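Local coordinates for protein deoxyribodipyrimidine photo-lyase (Oryza sativa Japonica Group, PDB 3UMV) that repairs UV-damaged DNA, using light and an FAD cofactor to split cyclobutane pyrimidine dimers back into separate pyrimidines, at residues 328-333 against 433-438; 341-346 against 440-445; 124-129 against 156-161; 152-155 against 160-163. All blocks are in the same frame, centred on the assembly; numbering follows the deposited sequence.

Contact 1: residues 328-333 against 433-438. With FAD (flavin-adenine dinucleotide), chain I.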
# COMPACT_ATOMS: atom_id res chain seq x y z
N ASP A 328 8.69 2.76 0.04
CA ASP A 328 8.53 3.61 -1.15
C ASP A 328 9.90 4.04 -1.69
O ASP A 328 10.15 4.02 -2.90
CB ASP A 328 7.63 4.82 -0.89
CG ASP A 328 6.19 4.61 -1.38
OD1 ASP A 328 5.53 5.59 -1.83
OD2 ASP A 328 5.72 3.45 -1.31
N ASN A 329 10.78 4.44 -0.78
CA ASN A 329 12.13 4.83 -1.15
C ASN A 329 12.78 3.73 -1.99
O ASN A 329 13.31 3.99 -3.07
CB ASN A 329 12.96 5.10 0.10
CG ASN A 329 14.44 5.25 -0.20
OD1 ASN A 329 15.20 4.30 -0.05
ND2 ASN A 329 14.84 6.43 -0.64
N PHE A 330 12.68 2.49 -1.51
CA PHE A 330 13.35 1.40 -2.18
C PHE A 330 12.75 1.13 -3.55
O PHE A 330 13.47 1.04 -4.55
CB PHE A 330 13.32 0.14 -1.33
CG PHE A 330 13.93 -1.05 -2.00
CD1 PHE A 330 15.31 -1.18 -2.10
CD2 PHE A 330 13.13 -2.03 -2.55
CE1 PHE A 330 15.87 -2.28 -2.73
CE2 PHE A 330 13.70 -3.14 -3.18
CZ PHE A 330 15.05 -3.26 -3.27
N CYS A 331 11.43 0.99 -3.62
CA CYS A 331 10.81 0.69 -4.90
C CYS A 331 10.99 1.84 -5.92
O CYS A 331 11.13 1.60 -7.11
CB CYS A 331 9.34 0.31 -4.74
SG CYS A 331 9.07 -1.17 -3.76
N TYR A 332 11.00 3.08 -5.44
CA TYR A 332 11.16 4.23 -6.33
C TYR A 332 12.55 4.27 -6.98
O TYR A 332 12.66 4.57 -8.17
CB TYR A 332 10.87 5.53 -5.56
CG TYR A 332 11.04 6.78 -6.39
CD1 TYR A 332 10.07 7.14 -7.34
CD2 TYR A 332 12.14 7.61 -6.23
CE1 TYR A 332 10.21 8.27 -8.10
CE2 TYR A 332 12.28 8.76 -6.99
CZ TYR A 332 11.31 9.08 -7.92
OH TYR A 332 11.42 10.21 -8.69
N TYR A 333 13.59 3.93 -6.22
CA TYR A 333 14.96 4.05 -6.71
C TYR A 333 15.56 2.75 -7.23
O TYR A 333 16.56 2.79 -7.96
CB TYR A 333 15.91 4.64 -5.64
CG TYR A 333 15.71 6.11 -5.39
CD1 TYR A 333 15.97 7.05 -6.38
CD2 TYR A 333 15.27 6.57 -4.15
CE1 TYR A 333 15.80 8.40 -6.15
CE2 TYR A 333 15.09 7.93 -3.92
CZ TYR A 333 15.36 8.84 -4.93
OH TYR A 333 15.19 10.18 -4.71
N GLY A 433 4.88 -4.81 0.55
CA GLY A 433 4.84 -6.25 0.34
C GLY A 433 6.10 -6.76 -0.34
O GLY A 433 6.69 -7.75 0.10
N TYR A 434 6.50 -6.08 -1.40
CA TYR A 434 7.74 -6.42 -2.08
C TYR A 434 8.89 -6.28 -1.10
O TYR A 434 9.75 -7.17 -1.00
CB TYR A 434 7.97 -5.52 -3.28
CG TYR A 434 6.93 -5.71 -4.37
CD1 TYR A 434 5.99 -4.75 -4.63
CD2 TYR A 434 6.92 -6.87 -5.13
CE1 TYR A 434 5.04 -4.93 -5.61
CE2 TYR A 434 5.99 -7.06 -6.13
CZ TYR A 434 5.05 -6.08 -6.37
OH TYR A 434 4.13 -6.28 -7.38
N VAL A 435 8.90 -5.18 -0.36
CA VAL A 435 9.99 -4.92 0.57
C VAL A 435 10.01 -5.91 1.75
O VAL A 435 11.08 -6.33 2.17
CB VAL A 435 10.08 -3.43 1.00
CG1 VAL A 435 11.08 -3.22 2.16
CG2 VAL A 435 10.51 -2.61 -0.21
N GLY A 436 8.84 -6.29 2.26
CA GLY A 436 8.75 -7.29 3.31
C GLY A 436 9.33 -8.63 2.88
O GLY A 436 10.11 -9.26 3.61
N CYS A 437 8.97 -9.07 1.68
CA CYS A 437 9.50 -10.33 1.13
C CYS A 437 11.01 -10.22 0.93
O CYS A 437 11.76 -11.16 1.25
CB CYS A 437 8.79 -10.68 -0.18
SG CYS A 437 7.05 -11.13 0.06
N MET A 438 11.45 -9.07 0.40
CA MET A 438 12.88 -8.83 0.21
C MET A 438 13.63 -8.75 1.54
O MET A 438 14.77 -9.19 1.63
CB MET A 438 13.13 -7.57 -0.62
CG MET A 438 12.68 -7.69 -2.05
SD MET A 438 13.86 -8.57 -3.11
CE MET A 438 15.11 -7.30 -3.34
PA FAD I . 0.96 -2.13 12.55
O1A FAD I . 1.97 -2.84 13.40
O2A FAD I . -0.19 -1.53 13.32
O5B FAD I . 1.72 -1.01 11.69
C5B FAD I . 1.10 0.20 11.33
C4B FAD I . 1.54 0.61 9.92
O4B FAD I . 2.95 0.75 9.83
C3B FAD I . 1.19 -0.44 8.89
O3B FAD I . -0.14 -0.32 8.46
C2B FAD I . 2.16 -0.11 7.79
O2B FAD I . 1.71 1.04 7.11
C1B FAD I . 3.39 0.28 8.57
N9A FAD I . 4.29 -0.87 8.74
C8A FAD I . 4.36 -1.74 9.79
N7A FAD I . 5.34 -2.63 9.52
C5A FAD I . 5.89 -2.34 8.31
C6A FAD I . 6.92 -2.90 7.54
N6A FAD I . 7.68 -3.90 7.99
N1A FAD I . 7.25 -2.34 6.32
C2A FAD I . 6.57 -1.24 5.87
N3A FAD I . 5.55 -0.69 6.63
C4A FAD I . 5.24 -1.23 7.83
N1 FAD I . 2.82 -4.50 4.49
C2 FAD I . 1.84 -4.07 3.64
O2 FAD I . 1.33 -2.97 3.87
N3 FAD I . 1.46 -4.83 2.55
C4 FAD I . 2.06 -6.06 2.31
O4 FAD I . 1.71 -6.74 1.34
C4X FAD I . 3.06 -6.49 3.17
N5 FAD I . 3.68 -7.70 3.00
C5X FAD I . 4.69 -8.10 3.85
C6 FAD I . 5.34 -9.32 3.65
C7 FAD I . 6.36 -9.73 4.51
C7M FAD I . 7.05 -11.05 4.26
C8 FAD I . 6.71 -8.91 5.59
C8M FAD I . 7.79 -9.30 6.55
C9 FAD I . 6.05 -7.71 5.79
C9A FAD I . 5.05 -7.30 4.93
N10 FAD I . 4.40 -6.11 5.14
C10 FAD I . 3.42 -5.71 4.26
C1' FAD I . 4.75 -5.19 6.30
C2' FAD I . 3.92 -5.46 7.60
O2' FAD I . 3.86 -6.84 7.98
C3' FAD I . 2.48 -4.92 7.54
O3' FAD I . 2.50 -3.58 7.12
C4' FAD I . 1.75 -4.99 8.88
O4' FAD I . 1.71 -6.33 9.33
C5' FAD I . 0.35 -4.41 8.69
O5' FAD I . -0.53 -4.64 9.76
P FAD I . -0.98 -3.41 10.69
O1P FAD I . -1.48 -2.25 9.84
O2P FAD I . -2.00 -3.88 11.69
O3P FAD I . 0.45 -3.15 11.39
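F330 and V435 mark where two helices of the helical FAD-binding region cross nearly at a right angle: the axes of 328-333 and 433-438 run at 96° and come within 9.8 Å. Contact here is purely apolar and buried. The V435 methyl CG2 does most of the touching, reaching F330 CD2 at 3.6 Å from a direction oblique to the ring, and it also lies 4.1 Å from C331 SG. F330 can serve two partners because its CG stands anti to the backbone N (chi1 177°), which carries the ring out from its helix toward 433-438. While CD2 meets the valine, the far end of the ring reaches the next turn, where M438, bent at chi2 and chi3, brings CE to 4.0 Å from F330 CZ, oblique to the ring, the two side chains crossing at about a right angle. Y434, just before V435 in sequence, meets Y337 edge-to-face. Another side of helix 431-442 carries the flavin. The lack of a side chain at G433 and G436 lets the backbone lie against the ring system: G433 CA sits 3.2 Å from FAD N5, and G436 CA 3.5 Å from FAD C8.

Contact 2: residues 341-346 against 440-445. With EDO (1,2-ethanediol), chain D.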
# COMPACT_ATOMS: atom_id res chain seq x y z
N SER A 341 18.08 -9.46 -7.92
CA SER A 341 19.04 -8.47 -8.40
C SER A 341 18.89 -7.14 -7.67
O SER A 341 19.82 -6.36 -7.63
CB SER A 341 18.97 -8.31 -9.93
OG SER A 341 17.67 -7.95 -10.33
N GLY A 342 17.74 -6.91 -7.06
CA GLY A 342 17.48 -5.68 -6.35
C GLY A 342 18.03 -5.68 -4.93
O GLY A 342 18.07 -4.62 -4.28
N ALA A 343 18.44 -6.84 -4.43
CA ALA A 343 19.08 -6.90 -3.11
C ALA A 343 20.50 -6.31 -3.10
O ALA A 343 21.11 -6.11 -4.15
CB ALA A 343 19.10 -8.34 -2.55
N TRP A 344 21.01 -6.02 -1.91
CA TRP A 344 22.35 -5.47 -1.77
C TRP A 344 23.41 -6.54 -2.10
O TRP A 344 23.15 -7.73 -1.95
CB TRP A 344 22.56 -4.91 -0.36
CG TRP A 344 22.60 -3.40 -0.28
CD1 TRP A 344 23.70 -2.62 -0.05
CD2 TRP A 344 21.49 -2.49 -0.43
NE1 TRP A 344 23.35 -1.29 -0.05
CE2 TRP A 344 22.00 -1.19 -0.28
CE3 TRP A 344 20.13 -2.66 -0.66
CZ2 TRP A 344 21.19 -0.05 -0.35
CZ3 TRP A 344 19.32 -1.53 -0.74
CH2 TRP A 344 19.86 -0.25 -0.59
N GLU A 345 24.60 -6.12 -2.54
CA GLU A 345 25.63 -7.07 -2.97
C GLU A 345 26.01 -8.11 -1.90
O GLU A 345 26.21 -9.28 -2.23
CB GLU A 345 26.88 -6.34 -3.48
CG GLU A 345 27.83 -7.24 -4.22
CD GLU A 345 29.09 -6.52 -4.67
OE1 GLU A 345 29.85 -7.10 -5.47
OE2 GLU A 345 29.33 -5.39 -4.21
N TRP A 346 26.08 -7.71 -0.64
CA TRP A 346 26.48 -8.65 0.40
C TRP A 346 25.49 -9.80 0.46
O TRP A 346 25.87 -10.94 0.68
CB TRP A 346 26.58 -7.96 1.77
CG TRP A 346 25.25 -7.65 2.41
CD1 TRP A 346 24.55 -6.48 2.31
CD2 TRP A 346 24.47 -8.51 3.25
NE1 TRP A 346 23.38 -6.57 3.03
CE2 TRP A 346 23.31 -7.80 3.61
CE3 TRP A 346 24.63 -9.82 3.72
CZ2 TRP A 346 22.32 -8.34 4.43
CZ3 TRP A 346 23.65 -10.37 4.54
CH2 TRP A 346 22.51 -9.62 4.88
N SER A 440 12.90 -10.40 4.21
CA SER A 440 12.90 -11.75 4.76
C SER A 440 13.87 -12.66 4.03
O SER A 440 14.63 -13.40 4.65
CB SER A 440 11.49 -12.33 4.68
OG SER A 440 10.61 -11.53 5.43
N ILE A 441 13.84 -12.59 2.71
CA ILE A 441 14.47 -13.60 1.88
C ILE A 441 15.86 -13.14 1.42
O ILE A 441 16.76 -13.97 1.25
CB ILE A 441 13.53 -13.98 0.70
CG1 ILE A 441 12.31 -14.71 1.26
CG2 ILE A 441 14.24 -14.84 -0.36
CD1 ILE A 441 11.24 -15.02 0.26
N CYS A 442 16.05 -11.83 1.28
CA CYS A 442 17.26 -11.24 0.70
C CYS A 442 17.95 -10.24 1.63
O CYS A 442 18.86 -9.53 1.22
CB CYS A 442 16.96 -10.55 -0.62
SG CYS A 442 16.24 -11.63 -1.81
N GLY A 443 17.51 -10.20 2.88
CA GLY A 443 18.08 -9.34 3.90
C GLY A 443 18.03 -7.85 3.61
O GLY A 443 18.81 -7.08 4.14
N LEU A 444 17.09 -7.43 2.76
CA LEU A 444 16.96 -6.02 2.41
C LEU A 444 16.69 -5.22 3.67
O LEU A 444 15.87 -5.62 4.50
CB LEU A 444 15.82 -5.83 1.40
CG LEU A 444 15.57 -4.39 0.92
CD1 LEU A 444 16.81 -3.83 0.25
CD2 LEU A 444 14.36 -4.28 0.00
N HIS A 445 17.40 -4.10 3.83
CA HIS A 445 17.25 -3.20 4.98
C HIS A 445 17.66 -3.84 6.31
O HIS A 445 17.41 -3.27 7.38
CB HIS A 445 15.83 -2.66 5.11
CG HIS A 445 15.30 -2.00 3.88
ND1 HIS A 445 16.06 -1.18 3.07
CD2 HIS A 445 14.05 -2.03 3.33
CE1 HIS A 445 15.31 -0.74 2.07
NE2 HIS A 445 14.09 -1.24 2.21
C1 EDO D . 20.84 -3.02 9.85
O1 EDO D . 20.92 -3.22 11.21
C2 EDO D . 19.68 -2.62 9.25
O2 EDO D . 18.46 -2.72 9.90
O HOH W 1 19.79 -6.82 0.59
O HOH W 2 20.78 -5.42 2.92
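The C-terminal end of helix 431-442, whose earlier turns line the flavin pocket, meets the start of helix 345-353 where A343, W344 and W346 pack against C442, L444 and G443. A343 CB rests on C442 CB at 3.6 Å, and the backbones come closest at A343 and L444, whose CA atoms are 6.0 Å apart. W344, at the N-cap position of its helix, offers the six-membered part of its indole, and L444 CD1 approaches CZ3 obliquely at 3.5 Å. L444 reaches it with CG anti to the backbone N (chi1 -179°), while its CG also sits over one face of the neighbouring H445 ring. W344 also packs edge-to-face with Y183, whose backbone O holds H445 ND1. G443 turns the chain out of the helix with a positive phi of 61°, and the indole of W346 lies close by, with CZ2 3.7 Å from G443 O. The polar link is made by two waters. One takes the W344 N-H at 2.9 Å from N and donates to C442 O, also at 2.9 Å. W346 holds CG between its backbone N and carbonyl carbon (chi1 75°), bringing the indole back beside G443; the second water accepts from W346 NE1 at 2.8 Å and donates to G443 O at 2.9 Å.

Contact 3: residues 124-129 against 156-161. Unlike the reference sequence in segment 124-129: Q126 (reference Arg).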
# COMPACT_ATOMS: atom_id res chain seq x y z
N LEU A 124 -10.50 11.80 -21.62
CA LEU A 124 -11.35 12.72 -20.88
C LEU A 124 -10.74 14.12 -20.84
O LEU A 124 -11.43 15.12 -21.10
CB LEU A 124 -11.61 12.23 -19.45
CG LEU A 124 -12.34 13.24 -18.58
CD1 LEU A 124 -13.81 13.28 -18.95
CD2 LEU A 124 -12.19 12.90 -17.10
N VAL A 125 -9.45 14.19 -20.54
CA VAL A 125 -8.76 15.47 -20.45
C VAL A 125 -8.95 16.29 -21.73
O VAL A 125 -9.13 17.51 -21.68
CB VAL A 125 -7.25 15.26 -20.13
CG1 VAL A 125 -6.46 16.52 -20.45
CG2 VAL A 125 -7.06 14.84 -18.68
N GLN A 126 -8.94 15.61 -22.87
CA GLN A 126 -9.10 16.29 -24.16
C GLN A 126 -10.54 16.71 -24.46
O GLN A 126 -10.77 17.79 -25.00
CB GLN A 126 -8.52 15.45 -25.30
CG GLN A 126 -7.01 15.40 -25.27
CD GLN A 126 -6.42 14.47 -26.31
OE1 GLN A 126 -6.02 13.35 -25.99
NE2 GLN A 126 -6.35 14.93 -27.55
N ARG A 127 -11.52 15.87 -24.10
CA ARG A 127 -12.93 16.21 -24.30
C ARG A 127 -13.29 17.46 -23.49
O ARG A 127 -14.03 18.33 -23.95
CB ARG A 127 -13.85 15.06 -23.88
CG ARG A 127 -13.86 13.87 -24.81
CD ARG A 127 -15.10 12.99 -24.57
NE ARG A 127 -15.19 12.49 -23.20
CZ ARG A 127 -14.56 11.40 -22.77
NH1 ARG A 127 -14.69 11.00 -21.51
NH2 ARG A 127 -13.80 10.71 -23.60
N LEU A 128 -12.75 17.55 -22.27
CA LEU A 128 -13.07 18.63 -21.35
C LEU A 128 -12.30 19.89 -21.67
O LEU A 128 -12.59 20.96 -21.13
CB LEU A 128 -12.73 18.22 -19.92
CG LEU A 128 -13.48 17.08 -19.25
CD1 LEU A 128 -12.90 16.84 -17.84
CD2 LEU A 128 -14.97 17.38 -19.20
N GLY A 129 -11.29 19.77 -22.52
CA GLY A 129 -10.36 20.86 -22.73
C GLY A 129 -9.67 21.25 -21.44
O GLY A 129 -9.58 22.44 -21.11
N ARG A 156 1.79 14.36 -27.10
CA ARG A 156 1.65 14.28 -28.55
C ARG A 156 0.35 14.91 -29.07
O ARG A 156 0.35 15.50 -30.15
CB ARG A 156 1.78 12.82 -28.99
CG ARG A 156 0.85 12.39 -30.10
CD ARG A 156 1.05 10.92 -30.45
NE ARG A 156 0.93 10.04 -29.28
CZ ARG A 156 1.96 9.66 -28.52
NH1 ARG A 156 1.76 8.87 -27.48
NH2 ARG A 156 3.19 10.07 -28.81
N GLU A 157 -0.73 14.78 -28.31
CA GLU A 157 -2.05 15.22 -28.77
C GLU A 157 -2.55 16.51 -28.12
O GLU A 157 -3.45 17.17 -28.65
CB GLU A 157 -3.08 14.11 -28.57
CG GLU A 157 -2.75 12.83 -29.33
CD GLU A 157 -2.63 13.06 -30.83
OE1 GLU A 157 -3.18 14.06 -31.33
OE2 GLU A 157 -1.98 12.22 -31.50
N ALA A 158 -1.98 16.87 -26.98
CA ALA A 158 -2.38 18.08 -26.27
C ALA A 158 -1.23 18.67 -25.46
O ALA A 158 -1.30 18.74 -24.23
CB ALA A 158 -3.57 17.80 -25.38
N PRO A 159 -0.16 19.13 -26.14
CA PRO A 159 1.05 19.61 -25.46
C PRO A 159 0.79 20.83 -24.57
O PRO A 159 1.63 21.17 -23.72
CB PRO A 159 1.98 19.97 -26.63
CG PRO A 159 1.06 20.27 -27.76
CD PRO A 159 -0.08 19.30 -27.60
N GLY A 160 -0.35 21.47 -24.75
CA GLY A 160 -0.70 22.62 -23.94
C GLY A 160 -1.17 22.22 -22.55
O GLY A 160 -1.22 23.05 -21.64
N VAL A 161 -1.52 20.95 -22.38
CA VAL A 161 -2.01 20.47 -21.09
C VAL A 161 -0.86 20.25 -20.13
O VAL A 161 0.11 19.56 -20.45
CB VAL A 161 -2.78 19.16 -21.19
CG1 VAL A 161 -3.10 18.64 -19.76
CG2 VAL A 161 -4.05 19.33 -22.01
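A158 O accepts the backbone N-H of V161 at 2.9 Å, closing the type I beta turn that brings the chain round after helix 141-157. The turn sets both residues to face helix 120-127 in the alpha/beta domain of the photolyase: A158 CB and the V161 methyls point at it, and V125 and Q126 answer from the other side. V125 CG1 lies 4.0 Å from both V161 CG1 and V161 CG2, fitting between the two branches as the side chains pass at a slant. That methyl gets there because CG1 is anti to the V125 backbone N (chi1 163°). Further out, Q126 stretches along the surface. Its CG passes A158 CB at 4.2 Å, and the extended chain then delivers the amide to E157, with NE2 3.5 Å from E157 CB. The amide thus lies against the aliphatic root of the glutamate; E157 folds at chi2 (-59°) and takes its carboxylate away, although the amide and carboxylate planes stay within 10° of parallel. G129, with positive phi, is the C-prime residue of a Schellman motif that ends helix 120-127, and G160 is hydrogen-bonded through its backbone to G33. R127, turned off to another side, forms a salt bridge with E215. The chemistry therefore grades from a buried valine pair to an amide-on-methylene contact at the exposed Q126 and E157, so shape and van der Waals packing, with little direction from polar bonds across the interface, hold the end of helix 120-127 against the turn that follows helix 141-157.

Contact 4: residues 152-155 against 160-163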
# COMPACT_ATOMS: atom_id res chain seq x y z
N GLY A 152 2.83 10.74 -22.31
CA GLY A 152 3.19 10.69 -23.72
C GLY A 152 2.01 10.92 -24.65
O GLY A 152 2.15 11.59 -25.66
N ASP A 153 0.86 10.35 -24.31
CA ASP A 153 -0.35 10.57 -25.10
C ASP A 153 -0.69 12.06 -25.12
O ASP A 153 -0.95 12.64 -26.18
CB ASP A 153 -1.53 9.78 -24.55
CG ASP A 153 -1.34 8.27 -24.66
OD1 ASP A 153 -0.47 7.83 -25.44
OD2 ASP A 153 -2.08 7.52 -23.98
N LEU A 154 -0.69 12.68 -23.94
CA LEU A 154 -0.97 14.11 -23.86
C LEU A 154 0.10 14.96 -24.52
O LEU A 154 -0.20 15.98 -25.13
CB LEU A 154 -1.14 14.54 -22.40
CG LEU A 154 -2.41 14.01 -21.76
CD1 LEU A 154 -2.52 14.50 -20.31
CD2 LEU A 154 -3.63 14.44 -22.58
N ARG A 155 1.36 14.56 -24.39
CA ARG A 155 2.44 15.34 -24.99
C ARG A 155 2.23 15.46 -26.50
O ARG A 155 2.46 16.51 -27.11
CB ARG A 155 3.80 14.71 -24.71
CG ARG A 155 4.97 15.50 -25.26
CD ARG A 155 5.00 16.91 -24.69
NE ARG A 155 6.21 17.63 -25.08
CZ ARG A 155 7.33 17.66 -24.35
NH1 ARG A 155 7.38 17.02 -23.19
NH2 ARG A 155 8.38 18.35 -24.78
N GLY A 160 -0.35 21.47 -24.75
CA GLY A 160 -0.70 22.62 -23.94
C GLY A 160 -1.17 22.22 -22.55
O GLY A 160 -1.22 23.05 -21.64
N VAL A 161 -1.52 20.95 -22.38
CA VAL A 161 -2.01 20.47 -21.09
C VAL A 161 -0.86 20.25 -20.13
O VAL A 161 0.11 19.56 -20.45
CB VAL A 161 -2.78 19.16 -21.19
CG1 VAL A 161 -3.10 18.64 -19.76
CG2 VAL A 161 -4.05 19.33 -22.01
N ALA A 162 -0.99 20.82 -18.94
CA ALA A 162 0.02 20.67 -17.91
C ALA A 162 -0.21 19.35 -17.18
O ALA A 162 -1.35 18.92 -16.99
CB ALA A 162 -0.04 21.83 -16.94
N VAL A 163 0.87 18.69 -16.79
CA VAL A 163 0.75 17.48 -15.97
C VAL A 163 1.60 17.61 -14.72
O VAL A 163 2.81 17.83 -14.80
CB VAL A 163 1.16 16.20 -16.74
CG1 VAL A 163 0.88 14.98 -15.88
CG2 VAL A 163 0.43 16.10 -18.08
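L154 reaches out from helix 141-157 with a single methyl that serves two valines: CD1 is 4.0 Å from V163 CG2 and 4.2 Å from V161 CG1. Alternate residues of the incoming strand 162-166 and its lead-in face the helix, so V161 and V163 point at L154 while A162, between them, points away. The L154 CG lies anti to its carbonyl carbon (chi1 -70°) and CD1 continues the chain extended (chi2 -179°), which carries it out to meet V163 at a slant. In the next shell, P122 and V125 of helix 120-127 and L133 of strand 132-135 also touch L154, so the leucine is wedged among two helices and the sheet. Backbone bonds hold the valines in place: A162 pairs with S131 and L133, just before and on the parallel strand 132-135, and V163 with I29 and H30 on the opposite flank. On the helix itself, D153 and R156 form a salt bridge near the contact. This is the return half of a beta-alpha-beta unit, strand 132-135, helix 141-157 and strand 162-166, in the Rossmann-like domain. Since only methyl groups meet, the packing sets spacing by shape, and the directional hold comes from the sheet's own hydrogen bonds.

In the fold
The four contacts fall into two pairs in two separate regions of the chain. Contacts 3 and 4 come first in sequence, with centres 7 Å apart; they share G160 and V161, both draw on helix 141-157, and lie in the alpha/beta domain, where that helix and helix 120-127 pack beside the sheet. Contacts 1 and 2 follow, 11 Å apart, and interlock: both use helix 431-442, their segments alternate along the chain, and F330 touches L444 directly. Between the pairs the centres lie 29 to 43 Å apart with no touch. Contacts 3 and 4 lie away from the annotated sites, while contact 1 holds G433, G436 and C437 of the FAD pocket and contact 2 holds S440.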